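Local coordinates for ABC-type transport system, sugar-family extracellular solute-binding protein (Peptoclostridium difficile 630, PDB 6HNJ) that probably captures a small solute, perhaps a sugar or related compound, outside the cell and hands it to an ABC-type importer in the membrane, at residues A[125-130]-A[278-283]; A[207-212]-A[234-239]; A[244-249]-A[312-317]. The protein carries 1 engineered substitution. All coordinates share one frame; numbering follows the deposited sequence.

Interaction 1 of 3, residues A[125-130]-A[278-283]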
loop_
_atom_site.group_PDB
_atom_site.type_symbol
_atom_site.label_atom_id
_atom_site.label_comp_id
_atom_site.label_asym_id
_atom_site.label_seq_id
_atom_site.Cartn_x
_atom_site.Cartn_y
_atom_site.Cartn_z
ATOM N N LEU A 125 -16.086 -0.062 -6.822
ATOM C CA LEU A 125 -15.015 -1.005 -7.210
ATOM C C LEU A 125 -15.434 -2.040 -8.256
ATOM O O LEU A 125 -14.646 -2.387 -9.150
ATOM C CB LEU A 125 -14.448 -1.722 -5.995
ATOM C CG LEU A 125 -13.756 -0.813 -4.988
ATOM C CD1 LEU A 125 -13.307 -1.679 -3.824
ATOM C CD2 LEU A 125 -12.565 -0.054 -5.590
ATOM N N GLU A 126 -16.673 -2.518 -8.163
ATOM C CA GLU A 126 -17.147 -3.579 -9.067
ATOM C C GLU A 126 -17.496 -3.112 -10.474
ATOM O O GLU A 126 -17.338 -3.864 -11.445
ATOM C CB GLU A 126 -18.353 -4.341 -8.455
ATOM C CG GLU A 126 -17.964 -5.280 -7.308
ATOM C CD GLU A 126 -16.964 -6.380 -7.718
ATOM O OE1 GLU A 126 -17.192 -7.053 -8.751
ATOM O OE2 GLU A 126 -15.937 -6.576 -7.010
ATOM N N LYS A 127 -17.989 -1.889 -10.569
ATOM C CA LYS A 127 -18.382 -1.290 -11.835
ATOM C C LYS A 127 -17.951 0.170 -11.784
ATOM O O LYS A 127 -18.659 1.004 -11.229
ATOM C CB LYS A 127 -19.900 -1.444 -12.016
ATOM C CG LYS A 127 -20.429 -0.997 -13.366
ATOM C CD LYS A 127 -21.446 -2.007 -13.902
ATOM C CE LYS A 127 -21.975 -1.627 -15.271
ATOM N NZ LYS A 127 -23.010 -0.566 -15.171
ATOM N N PRO A 128 -16.735 0.491 -12.300
ATOM C CA PRO A 128 -16.265 1.881 -12.209
ATOM C C PRO A 128 -17.196 2.948 -12.786
ATOM O O PRO A 128 -17.365 3.995 -12.174
ATOM C CB PRO A 128 -14.948 1.852 -12.991
ATOM C CG PRO A 128 -14.446 0.478 -12.772
ATOM C CD PRO A 128 -15.646 -0.429 -12.655
ATOM N N GLY A 129 -17.781 2.686 -13.963
ATOM C CA GLY A 129 -18.648 3.671 -14.631
ATOM C C GLY A 129 -17.941 4.970 -15.056
ATOM O O GLY A 129 -18.587 6.019 -15.219
ATOM N N THR A 130 -16.612 4.905 -15.195
ATOM C CA THR A 130 -15.772 6.039 -15.567
ATOM C C THR A 130 -14.722 5.409 -16.487
ATOM O O THR A 130 -14.723 4.189 -16.671
ATOM C CB THR A 130 -15.006 6.671 -14.359
ATOM O OG1 THR A 130 -14.136 5.686 -13.815
ATOM C CG2 THR A 130 -15.954 7.189 -13.301
ATOM N N VAL A 278 -13.145 -0.422 -20.113
ATOM C CA VAL A 278 -12.602 -0.094 -18.802
ATOM C C VAL A 278 -13.704 0.260 -17.812
ATOM O O VAL A 278 -13.563 -0.024 -16.642
ATOM C CB VAL A 278 -11.516 1.024 -18.909
ATOM C CG1 VAL A 278 -12.101 2.389 -19.279
ATOM C CG2 VAL A 278 -10.725 1.109 -17.620
ATOM N N SER A 279 -14.816 0.844 -18.261
ATOM C CA SER A 279 -15.906 1.226 -17.334
ATOM C C SER A 279 -16.622 0.060 -16.632
ATOM O O SER A 279 -17.238 0.256 -15.572
ATOM C CB SER A 279 -16.916 2.138 -18.024
ATOM O OG SER A 279 -17.350 1.530 -19.219
ATOM N N ASP A 280 -16.492 -1.137 -17.208
ATOM C CA ASP A 280 -17.085 -2.372 -16.710
ATOM C C ASP A 280 -16.079 -3.318 -16.074
ATOM O O ASP A 280 -16.478 -4.360 -15.569
ATOM C CB ASP A 280 -17.767 -3.131 -17.868
ATOM C CG ASP A 280 -18.921 -2.380 -18.445
ATOM O OD1 ASP A 280 -19.764 -1.903 -17.675
ATOM O OD2 ASP A 280 -18.992 -2.266 -19.685
ATOM N N MET A 281 -14.793 -2.958 -16.099
ATOM C CA MET A 281 -13.728 -3.781 -15.537
ATOM C C MET A 281 -13.605 -3.535 -14.022
ATOM O O MET A 281 -13.311 -2.409 -13.591
ATOM C CB MET A 281 -12.404 -3.459 -16.231
ATOM C CG MET A 281 -11.224 -4.312 -15.778
ATOM S SD MET A 281 -9.772 -3.868 -16.762
ATOM C CE MET A 281 -10.214 -4.634 -18.331
ATOM N N PRO A 282 -13.861 -4.574 -13.204
ATOM C CA PRO A 282 -13.700 -4.359 -11.768
ATOM C C PRO A 282 -12.287 -3.974 -11.366
ATOM O O PRO A 282 -11.292 -4.550 -11.863
ATOM C CB PRO A 282 -14.069 -5.727 -11.146
ATOM C CG PRO A 282 -14.987 -6.348 -12.153
ATOM C CD PRO A 282 -14.504 -5.875 -13.494
ATOM N N VAL A 283 -12.217 -3.023 -10.450
ATOM C CA VAL A 283 -10.975 -2.724 -9.743
ATOM C C VAL A 283 -10.588 -3.952 -8.931
ATOM O O VAL A 283 -11.403 -4.429 -8.147
ATOM C CB VAL A 283 -11.150 -1.525 -8.787
ATOM C CG1 VAL A 283 -9.887 -1.279 -7.979
ATOM C CG2 VAL A 283 -11.521 -0.278 -9.556
HETATM O O HOH W 1 -18.338 -4.396 -13.822
#

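Interaction 2 of 3, residues A[207-212]-A[234-239]. With EDO (1,2-ethanediol), chain E.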
loop_
_atom_site.group_PDB
_atom_site.type_symbol
_atom_site.label_atom_id
_atom_site.label_comp_id
_atom_site.label_asym_id
_atom_site.label_seq_id
_atom_site.Cartn_x
_atom_site.Cartn_y
_atom_site.Cartn_z
ATOM N N GLY A 207 2.776 -2.027 29.705
ATOM C CA GLY A 207 2.072 -2.718 30.775
ATOM C C GLY A 207 0.586 -2.908 30.566
ATOM O O GLY A 207 -0.056 -3.529 31.401
ATOM N N LYS A 208 0.011 -2.397 29.475
ATOM C CA LYS A 208 -1.403 -2.636 29.206
ATOM C C LYS A 208 -1.689 -3.442 27.942
ATOM O O LYS A 208 -2.830 -3.855 27.741
ATOM C CB LYS A 208 -2.156 -1.310 29.183
ATOM C CG LYS A 208 -2.333 -0.708 30.569
ATOM C CD LYS A 208 -3.323 0.442 30.554
ATOM C CE LYS A 208 -2.707 1.691 29.968
ATOM N NZ LYS A 208 -3.630 2.839 30.123
ATOM N N ILE A 209 -0.670 -3.723 27.133
ATOM C CA ILE A 209 -0.868 -4.450 25.873
ATOM C C ILE A 209 0.197 -5.516 25.692
ATOM O O ILE A 209 1.270 -5.439 26.303
ATOM C CB ILE A 209 -0.881 -3.488 24.644
ATOM C CG1 ILE A 209 0.496 -2.880 24.391
ATOM C CG2 ILE A 209 -1.897 -2.377 24.872
ATOM C CD1 ILE A 209 0.584 -1.988 23.152
ATOM N N ASP A 210 -0.097 -6.492 24.846
ATOM C CA ASP A 210 0.847 -7.543 24.529
ATOM C C ASP A 210 1.481 -7.416 23.120
ATOM O O ASP A 210 2.495 -8.081 22.817
ATOM C CB ASP A 210 0.162 -8.914 24.695
ATOM C CG ASP A 210 -0.441 -9.133 26.104
ATOM O OD1 ASP A 210 0.233 -8.842 27.130
ATOM O OD2 ASP A 210 -1.583 -9.621 26.188
ATOM N N VAL A 211 0.846 -6.614 22.259
ATOM C CA VAL A 211 1.267 -6.384 20.887
ATOM C C VAL A 211 0.648 -5.009 20.489
ATOM O O VAL A 211 -0.459 -4.671 20.953
ATOM C CB VAL A 211 0.818 -7.536 19.958
ATOM C CG1 VAL A 211 -0.705 -7.717 19.961
ATOM C CG2 VAL A 211 1.315 -7.318 18.559
ATOM N N LEU A 212 1.372 -4.234 19.680
ATOM C CA LEU A 212 0.884 -2.966 19.100
ATOM C C LEU A 212 0.684 -3.155 17.596
ATOM O O LEU A 212 1.545 -3.749 16.925
ATOM C CB LEU A 212 1.888 -1.850 19.307
ATOM C CG LEU A 212 1.493 -0.457 18.802
ATOM C CD1 LEU A 212 0.395 0.088 19.694
ATOM C CD2 LEU A 212 2.648 0.524 18.702
ATOM N N ASN A 234 10.481 -2.586 26.153
ATOM C CA ASN A 234 9.440 -3.189 27.026
ATOM C C ASN A 234 8.831 -4.536 26.529
ATOM O O ASN A 234 7.783 -4.948 26.985
ATOM C CB ASN A 234 8.354 -2.158 27.236
ATOM C CG ASN A 234 8.811 -1.042 28.132
ATOM O OD1 ASN A 234 8.854 -1.235 29.335
ATOM N ND2 ASN A 234 9.194 0.124 27.552
ATOM N N LYS A 235 9.530 -5.182 25.604
ATOM C CA LYS A 235 9.265 -6.514 25.084
ATOM C C LYS A 235 7.930 -6.621 24.356
ATOM O O LYS A 235 7.328 -7.679 24.361
ATOM C CB LYS A 235 9.378 -7.579 26.184
ATOM C CG LYS A 235 10.672 -7.564 26.985
ATOM C CD LYS A 235 11.873 -7.828 26.097
ATOM C CE LYS A 235 13.124 -8.034 26.938
ATOM N NZ LYS A 235 14.288 -8.298 26.048
ATOM N N ILE A 236 7.482 -5.524 23.741
ATOM C CA ILE A 236 6.217 -5.489 23.004
ATOM C C ILE A 236 6.526 -5.500 21.506
ATOM O O ILE A 236 7.151 -4.566 20.998
ATOM C CB ILE A 236 5.390 -4.260 23.347
ATOM C CG1 ILE A 236 5.063 -4.239 24.837
ATOM C CG2 ILE A 236 4.101 -4.209 22.533
ATOM C CD1 ILE A 236 4.752 -2.846 25.318
ATOM N N PRO A 237 6.103 -6.562 20.794
ATOM C CA PRO A 237 6.294 -6.598 19.350
ATOM C C PRO A 237 5.348 -5.603 18.698
ATOM O O PRO A 237 4.248 -5.373 19.203
ATOM C CB PRO A 237 5.916 -8.027 18.954
ATOM C CG PRO A 237 5.051 -8.523 20.045
ATOM C CD PRO A 237 5.351 -7.728 21.288
ATOM N N VAL A 238 5.782 -5.024 17.583
ATOM C CA VAL A 238 4.948 -4.097 16.860
ATOM C C VAL A 238 4.708 -4.630 15.460
ATOM O O VAL A 238 5.641 -4.910 14.728
ATOM C CB VAL A 238 5.593 -2.697 16.782
ATOM C CG1 VAL A 238 4.718 -1.764 15.929
ATOM C CG2 VAL A 238 5.861 -2.156 18.202
ATOM N N ILE A 239 3.448 -4.718 15.103
ATOM C CA ILE A 239 3.043 -5.090 13.721
ATOM C C ILE A 239 2.559 -3.864 12.997
ATOM O O ILE A 239 1.701 -3.164 13.512
ATOM C CB ILE A 239 1.930 -6.144 13.731
ATOM C CG1 ILE A 239 2.429 -7.390 14.430
ATOM C CG2 ILE A 239 1.503 -6.506 12.304
ATOM C CD1 ILE A 239 1.322 -8.188 15.030
HETATM C C1 EDO E . -2.488 -7.868 29.806
HETATM O O1 EDO E . -2.806 -8.526 28.570
HETATM C C2 EDO E . -0.989 -7.937 30.061
HETATM O O2 EDO E . -0.389 -6.753 29.525
#

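Interaction 3 of 3, residues A[244-249]-A[312-317]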
loop_
_atom_site.group_PDB
_atom_site.type_symbol
_atom_site.label_atom_id
_atom_site.label_comp_id
_atom_site.label_asym_id
_atom_site.label_seq_id
_atom_site.Cartn_x
_atom_site.Cartn_y
_atom_site.Cartn_z
ATOM N N GLY A 244 7.411 -0.141 4.989
ATOM C CA GLY A 244 8.275 0.987 5.226
ATOM C C GLY A 244 8.540 1.119 6.723
ATOM O O GLY A 244 9.677 1.251 7.127
ATOM N N PRO A 245 7.481 1.078 7.555
ATOM C CA PRO A 245 7.692 1.133 9.004
ATOM C C PRO A 245 8.517 -0.047 9.591
ATOM O O PRO A 245 9.175 0.125 10.601
ATOM C CB PRO A 245 6.253 1.154 9.570
ATOM C CG PRO A 245 5.441 1.732 8.488
ATOM C CD PRO A 245 6.063 1.293 7.201
ATOM N N VAL A 246 8.503 -1.209 8.950
ATOM C CA VAL A 246 9.304 -2.366 9.403
ATOM C C VAL A 246 10.793 -2.024 9.290
ATOM O O VAL A 246 11.553 -2.201 10.254
ATOM C CB VAL A 246 8.919 -3.666 8.663
ATOM C CG1 VAL A 246 9.876 -4.809 8.993
ATOM C CG2 VAL A 246 7.483 -4.057 9.030
ATOM N N GLU A 247 11.171 -1.432 8.169
ATOM C CA GLU A 247 12.554 -0.904 7.977
ATOM C C GLU A 247 12.953 0.170 9.015
ATOM O O GLU A 247 14.138 0.365 9.278
ATOM C CB GLU A 247 12.726 -0.351 6.572
ATOM C CG GLU A 247 12.478 -1.376 5.479
ATOM C CD GLU A 247 12.931 -0.912 4.092
ATOM O OE1 GLU A 247 14.165 -0.811 3.850
ATOM O OE2 GLU A 247 12.048 -0.674 3.238
ATOM N N LYS A 248 11.969 0.865 9.597
ATOM C CA LYS A 248 12.216 1.894 10.589
ATOM C C LYS A 248 12.039 1.453 12.035
ATOM O O LYS A 248 12.040 2.307 12.914
ATOM C CB LYS A 248 11.298 3.095 10.312
ATOM C CG LYS A 248 11.497 3.730 8.944
ATOM C CD LYS A 248 12.921 4.215 8.753
ATOM C CE LYS A 248 13.015 5.284 7.672
ATOM N NZ LYS A 248 14.428 5.735 7.587
ATOM N N GLY A 249 11.834 0.154 12.297
ATOM C CA GLY A 249 11.790 -0.361 13.670
ATOM C C GLY A 249 10.578 -1.174 14.100
ATOM O O GLY A 249 10.577 -1.706 15.197
ATOM N N SER A 312 10.544 -12.907 4.469
ATOM C CA SER A 312 11.657 -12.014 4.156
ATOM C C SER A 312 12.148 -11.215 5.388
ATOM O O SER A 312 11.369 -10.823 6.272
ATOM C CB SER A 312 11.259 -11.050 3.061
ATOM O OG SER A 312 10.782 -11.746 1.950
ATOM N N TYR A 313 13.451 -10.979 5.424
ATOM C CA TYR A 313 14.092 -10.282 6.505
ATOM C C TYR A 313 14.712 -8.964 5.995
ATOM O O TYR A 313 15.122 -8.848 4.822
ATOM C CB TYR A 313 15.114 -11.204 7.182
ATOM C CG TYR A 313 14.413 -12.338 7.878
ATOM C CD1 TYR A 313 13.787 -12.130 9.094
ATOM C CD2 TYR A 313 14.309 -13.600 7.289
ATOM C CE1 TYR A 313 13.101 -13.145 9.737
ATOM C CE2 TYR A 313 13.630 -14.637 7.933
ATOM C CZ TYR A 313 13.034 -14.399 9.161
ATOM O OH TYR A 313 12.336 -15.375 9.823
ATOM N N VAL A 314 14.672 -7.952 6.855
ATOM C CA VAL A 314 15.274 -6.636 6.566
ATOM C C VAL A 314 15.936 -6.189 7.838
ATOM O O VAL A 314 15.617 -6.679 8.900
ATOM C CB VAL A 314 14.277 -5.550 6.086
ATOM C CG1 VAL A 314 13.747 -5.858 4.700
ATOM C CG2 VAL A 314 13.143 -5.333 7.081
ATOM N N LYS A 315 16.870 -5.263 7.714
ATOM C CA LYS A 315 17.497 -4.632 8.867
ATOM C C LYS A 315 16.932 -3.215 8.989
ATOM O O LYS A 315 16.300 -2.710 8.064
ATOM C CB LYS A 315 19.002 -4.613 8.664
ATOM C CG LYS A 315 19.538 -5.968 8.209
ATOM C CD LYS A 315 21.023 -6.081 8.460
ATOM C CE LYS A 315 21.331 -6.320 9.927
ATOM N NZ LYS A 315 22.742 -6.767 10.086
ATOM N N THR A 316 17.140 -2.610 10.145
ATOM C CA THR A 316 16.732 -1.241 10.388
ATOM C C THR A 316 17.502 -0.261 9.463
ATOM O O THR A 316 18.705 -0.414 9.267
ATOM C CB THR A 316 16.963 -0.888 11.861
ATOM O OG1 THR A 316 16.262 -1.825 12.683
ATOM C CG2 THR A 316 16.474 0.510 12.178
ATOM N N LYS A 317 16.791 0.697 8.872
ATOM C CA LYS A 317 17.390 1.804 8.101
ATOM C C LYS A 317 17.655 2.983 9.039
ATOM O O LYS A 317 16.739 3.426 9.744
ATOM C CB LYS A 317 16.433 2.298 7.001
ATOM C CG LYS A 317 16.337 1.420 5.765
ATOM C CD LYS A 317 17.402 1.775 4.733
ATOM C CE LYS A 317 17.322 0.908 3.481
ATOM N NZ LYS A 317 16.013 1.048 2.786
HETATM O O HOH W 2 16.358 -2.021 5.629
#

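Interaction 1 of 3, residues A[125-130]-A[278-283]
Leu125 and Glu126 run past Pro282 and Val283, while Gly129 meets Ser279, and two backbone hydrogen bonds join the two loops near either end. Val283 N gives its hydrogen to Leu125 O at 2.8 Å, somewhat bent (146° at the hydrogen) but in the carbonyl plane. Gly129 N reaches Ser279 O at 3.0 Å, nearly straight, on a lone pair of that oxygen. A water bridges the gap between them, donating to Glu126 O and to Asp280 O, each at 2.6 Å.

The apolar contact is made by Leu125: with CG anti to the carbonyl carbon (chi1 -64°) and chi2 extended, CD2 meets Val283 CG1 at 3.8 Å, the side chains crossing at a slant.

Pro128 is wedged among backbone oxygens. Met281 O, hydrogen-bonded to Ser133 OG, lies at the CG-CD edge, 3.2 Å from CD; Ser279 O lies over a ring face.

Charge adds little: the Lys127 chain lies alongside Asp280, yet NZ stays 4.3 Å from OD1, without direct pairing.

Pro128 and Val283 both touch Ser133. The pairing thus ties two surface loops together at strand 132-136, an edge strand of the five-stranded parallel sheet, in one lobe of a two-lobed periplasmic-binding-protein fold.

Interaction 2 of 3, residues A[207-212]-A[234-239]
Two neighbouring parallel strands of a four-stranded sheet run together here, joined by a beta-alpha-beta crossover whose helical part includes helices 218-221 and 224-233. Leu212 is the bridge residue opposite Val238. Its N-H points to Pro237 O at 3.1 Å and its own oxygen accepts from Ile239 N at 2.8 Å; both bonds are almost straight, so the edges of the two strands are held in register.

Side chains pack on both faces of the sheet. On one, Leu212 and Val238 run alongside each other, with Leu212 CB 4.1 Å from Val238 CG2. On the other, Val211 CG2 stands anti to the backbone N, which brings it onto CD1 of Ile239 at 3.6 Å and alongside the Pro237 ring. Ile236 CG2 lies against the backbone of 207-212, 3.9 Å from Val211 CA, and near CD1 of Ile209.

The side chain of Asp210 leaves the backbone away from 234-239. Its OD2 accepts from the backbone N-H groups of Lys156 and Thr157 as well as from O1 of an ethanediol (2.9 Å), probably a crystallisation additive; O2 of that molecule bonds weakly to OD1.

A Schellman motif with Lys235 as its C-prime residue ends helix 224-233 and leads the chain into Ile236. That helix packs on Leu212 and Val238, helix 148-151 meets Val211 and Ile239 through Leu148, and strand 157-163 continues the sheet beyond strand 211-214.

Interaction 3 of 3, residues A[244-249]-A[312-317]
Glu247 and Lys317 meet through the backbone where the short helix 243-247 ends beside the tail that follows strand 311-314: Lys317 N bonds to Glu247 O at 2.7 Å, nearly straight (170° at the hydrogen) and in the carbonyl plane. Thr316 CA adds a CH contact to the same oxygen at 3.2 Å.

The side chains of Glu247 and Lys317 extend together in one direction. Bends at chi2 (-87°) and chi4 carry the lysine NZ along the glutamate to OE1, where it forms a salt bridge at 2.8 Å. The ammonium comes to the syn side of the carboxylate, 30° out of its plane. A water donates to the same OE1 and to Lys315 O (2.5 Å), adding a second link. Elsewhere in the contact, Val246 CG1 touches Val314 CG2 at 3.8 Å, the two side chains crossing at about a right angle.

Asn294 ND2 joins both sides by bonding to Val246 O and Thr316 OG1, while a Schellman motif with Gly249 as C-prime residue closes the helix. The C-terminal tail is therefore fastened at Glu247 by a backbone bond and an ion pair together, and the negative charge of Glu247 is probably offset in part by Lys317.

In the fold
Interaction 1 belongs to one side of the molecule, interactions 2 and 3 to the other, across the chain's centre. The centre of 125-130/278-283 lies about 41 Å from that of interaction 2 and about 36 Å from that of interaction 3. Interactions 2 and 3 are closer, their centres about 17 Å apart, without touching; strand 238-240 leads into helix 243-247. Along the chain, interaction 2 is nested within the loop closed by interaction 1, whereas interaction 3 alternates with it, consistent with a chain that passes repeatedly between two lobes. In this fold the solute is usually held in the cleft between the lobes; the molecules bound beside interactions 1 and 2 are ethanediol, probably from the crystallisation liquor.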